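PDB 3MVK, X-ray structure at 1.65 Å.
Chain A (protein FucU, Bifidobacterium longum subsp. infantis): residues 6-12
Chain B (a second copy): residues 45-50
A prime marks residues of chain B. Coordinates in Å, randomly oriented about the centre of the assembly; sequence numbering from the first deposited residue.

Chain A 6-12: PKIIPPE
Chain B (45-50) VRMDGH

Contact between a proline-rich loop leading into the first residues of a helix in one FucU chain (6-12) and a strand and the turn that follows in a second copy (45′-50′). The two stretches bury 277 Å² between them, both sides summed, and no direct hydrogen bond joins the modelled atoms; packing and one bridging water make the contact. The backbones come closest where Ile8 CA lies 3.7 Å from Gly49′ CA, and the chains run roughly antiparallel, so that Pro11 reaches Arg46′.

Pro6 (phi/psi -51/130, C-gamma exo) stays out of reach and opens a type I turn, Pro6 to Ile9, closed by Ile9 N to Pro6 O at 3.3 Å. Lys7 (-58/-31) is modelled only to CB, which points sideways; the contact seen is made by its carbonyl. Lys7 O stands 3.6 Å from Asp48′ O; two acceptors cannot bond each other, and a water donates to both, at 2.7 Å to Lys7 O and 2.8 Å to Asp48′ O.

Ile8 (-77/-13; chi1 70°, p; chi2 169°, t) starts sideways and its end leads away, yet its CG2 rests 3.7 Å from Gly49′ CA. Glycine suits this place (-85/4): an ideal CB on Gly49′ would lie 3.0 Å from Ile8 CB, a clash. Gly49′ belongs to a second type I turn, Met47′ to His50′, closed by His50′ N to Met47′ O at 3.0 Å. The CA-to-CB bond of buried Ile9 (-81/119; m, t) points away from the partner.

Pro10 (-78/163, C-gamma endo) occupies the N-cap position, and its CB approaches Asp48′ OD1 to 3.4 Å and Arg46′ CB to 4.1 Å. Pro11 (-55/-40, C-gamma exo) begins the helix, where a proline costs no backbone hydrogen bond in the first turn. Its CD lies over one face of the Arg46′ guanidinium, 3.6 Å from NH1, and 3.8 Å from Asp48′ OD2. Glu12 (-60/-40; t, t, chi3 28°) continues the helix without touching the partner.

The surface beneath the prolines is a salt bridge within chain B. The CA-to-CB bonds of Arg46′ (-81/132; m, m, m, chi4 -166°) and Asp48′ (-61/-28; m, chi2 76°) point toward chain A, and the side chains join side by side: Arg46′ NE to Asp48′ OD1 and Arg46′ NH1 to Asp48′ OD2, each 2.8 Å. The charges are paired within chain B, and the apolar rings pack against that pair. Val45′ (-108/123; t), the selenomethionine Met47′ (-140/49; m, m, chi3 -104°) and His50′ (-117/148; m, chi2 -67°) make no contact, the CA-to-CB bonds of the latter two pointing away.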

# COMPACT_ATOMS: atom_id res chain seq x y z
N PRO A 6 13.04 -15.27 26.12
CA PRO A 6 11.76 -15.45 26.77
C PRO A 6 10.66 -15.85 25.81
O PRO A 6 10.48 -15.22 24.75
CB PRO A 6 11.48 -14.06 27.36
CG PRO A 6 12.82 -13.62 27.75
CD PRO A 6 13.70 -14.03 26.58
N LYS A 7 9.93 -16.91 26.18
CA LYS A 7 8.89 -17.50 25.37
C LYS A 7 7.79 -16.50 24.99
O LYS A 7 7.20 -16.61 23.91
CB LYS A 7 8.29 -18.74 26.07
N ILE A 8 7.53 -15.52 25.85
CA ILE A 8 6.36 -14.65 25.64
C ILE A 8 6.59 -13.60 24.56
O ILE A 8 5.64 -12.95 24.12
CB ILE A 8 5.82 -13.99 26.95
CG1 ILE A 8 6.78 -12.93 27.49
CG2 ILE A 8 5.53 -15.05 28.06
CD1 ILE A 8 6.14 -12.11 28.61
N ILE A 9 7.85 -13.41 24.14
CA ILE A 9 8.17 -12.35 23.16
C ILE A 9 7.84 -12.85 21.76
O ILE A 9 8.45 -13.83 21.30
CB ILE A 9 9.67 -11.94 23.23
CG1 ILE A 9 10.00 -11.35 24.60
CG2 ILE A 9 10.03 -10.95 22.09
CD1 ILE A 9 11.51 -11.16 24.83
N PRO A 10 6.92 -12.16 21.04
CA PRO A 10 6.58 -12.66 19.69
C PRO A 10 7.67 -12.24 18.71
O PRO A 10 8.48 -11.33 19.02
CB PRO A 10 5.27 -11.94 19.36
CG PRO A 10 5.29 -10.67 20.20
CD PRO A 10 6.05 -11.04 21.46
N PRO A 11 7.72 -12.89 17.53
CA PRO A 11 8.82 -12.62 16.59
C PRO A 11 8.99 -11.13 16.22
O PRO A 11 10.12 -10.65 16.12
CB PRO A 11 8.44 -13.43 15.36
CG PRO A 11 7.57 -14.53 15.86
CD PRO A 11 6.83 -13.97 17.06
N GLU A 12 7.88 -10.42 16.03
CA GLU A 12 7.96 -8.99 15.72
C GLU A 12 8.65 -8.20 16.82
O GLU A 12 9.42 -7.27 16.54
CB GLU A 12 6.58 -8.40 15.45
CG GLU A 12 6.70 -6.89 15.24
CD GLU A 12 5.41 -6.22 14.83
OE1 GLU A 12 4.32 -6.74 15.20
OE2 GLU A 12 5.51 -5.16 14.14
N VAL B 45 -2.82 -13.89 14.27
CA VAL B 45 -2.75 -13.14 15.53
C VAL B 45 -1.75 -13.81 16.45
O VAL B 45 -1.86 -15.01 16.73
CB VAL B 45 -4.14 -13.05 16.20
CG1 VAL B 45 -4.05 -12.42 17.58
CG2 VAL B 45 -5.12 -12.25 15.29
N ARG B 46 -0.73 -13.07 16.90
CA ARG B 46 0.27 -13.66 17.79
C ARG B 46 -0.22 -13.70 19.23
O ARG B 46 -0.71 -12.70 19.76
CB ARG B 46 1.58 -12.87 17.75
CG ARG B 46 2.20 -12.68 16.39
CD ARG B 46 2.48 -14.00 15.67
NE ARG B 46 3.34 -14.92 16.41
CZ ARG B 46 3.92 -15.97 15.84
NH1 ARG B 46 4.65 -16.83 16.54
NH2 ARG B 46 3.77 -16.18 14.54
N MSE B 47 -0.06 -14.86 19.86
CA MSE B 47 -0.38 -15.08 21.28
C MSE B 47 0.69 -15.95 21.89
O MSE B 47 0.41 -16.95 22.58
CB MSE B 47 -1.73 -15.76 21.39
CG MSE B 47 -2.66 -15.00 20.59
SE MSE B 47 -3.35 -13.69 21.77
CE MSE B 47 -4.83 -14.96 21.67
N ASP B 48 1.94 -15.56 21.63
CA ASP B 48 3.10 -16.39 21.91
C ASP B 48 3.27 -16.72 23.38
O ASP B 48 3.79 -17.78 23.71
CB ASP B 48 4.33 -15.70 21.37
CG ASP B 48 4.37 -15.72 19.86
OD1 ASP B 48 3.63 -14.94 19.24
OD2 ASP B 48 5.12 -16.53 19.27
N GLY B 49 2.79 -15.84 24.26
CA GLY B 49 2.94 -16.10 25.70
C GLY B 49 1.87 -16.97 26.34
O GLY B 49 1.89 -17.17 27.57
N HIS B 50 0.94 -17.47 25.53
CA HIS B 50 -0.20 -18.23 26.05
C HIS B 50 -0.24 -19.67 25.58
O HIS B 50 0.17 -19.99 24.47
CB HIS B 50 -1.52 -17.52 25.65
CG HIS B 50 -1.59 -16.11 26.12
ND1 HIS B 50 -1.66 -15.77 27.45
CD2 HIS B 50 -1.59 -14.94 25.43
CE1 HIS B 50 -1.69 -14.46 27.57
NE2 HIS B 50 -1.66 -13.93 26.36
O HOH W 1 6.20 -18.76 22.65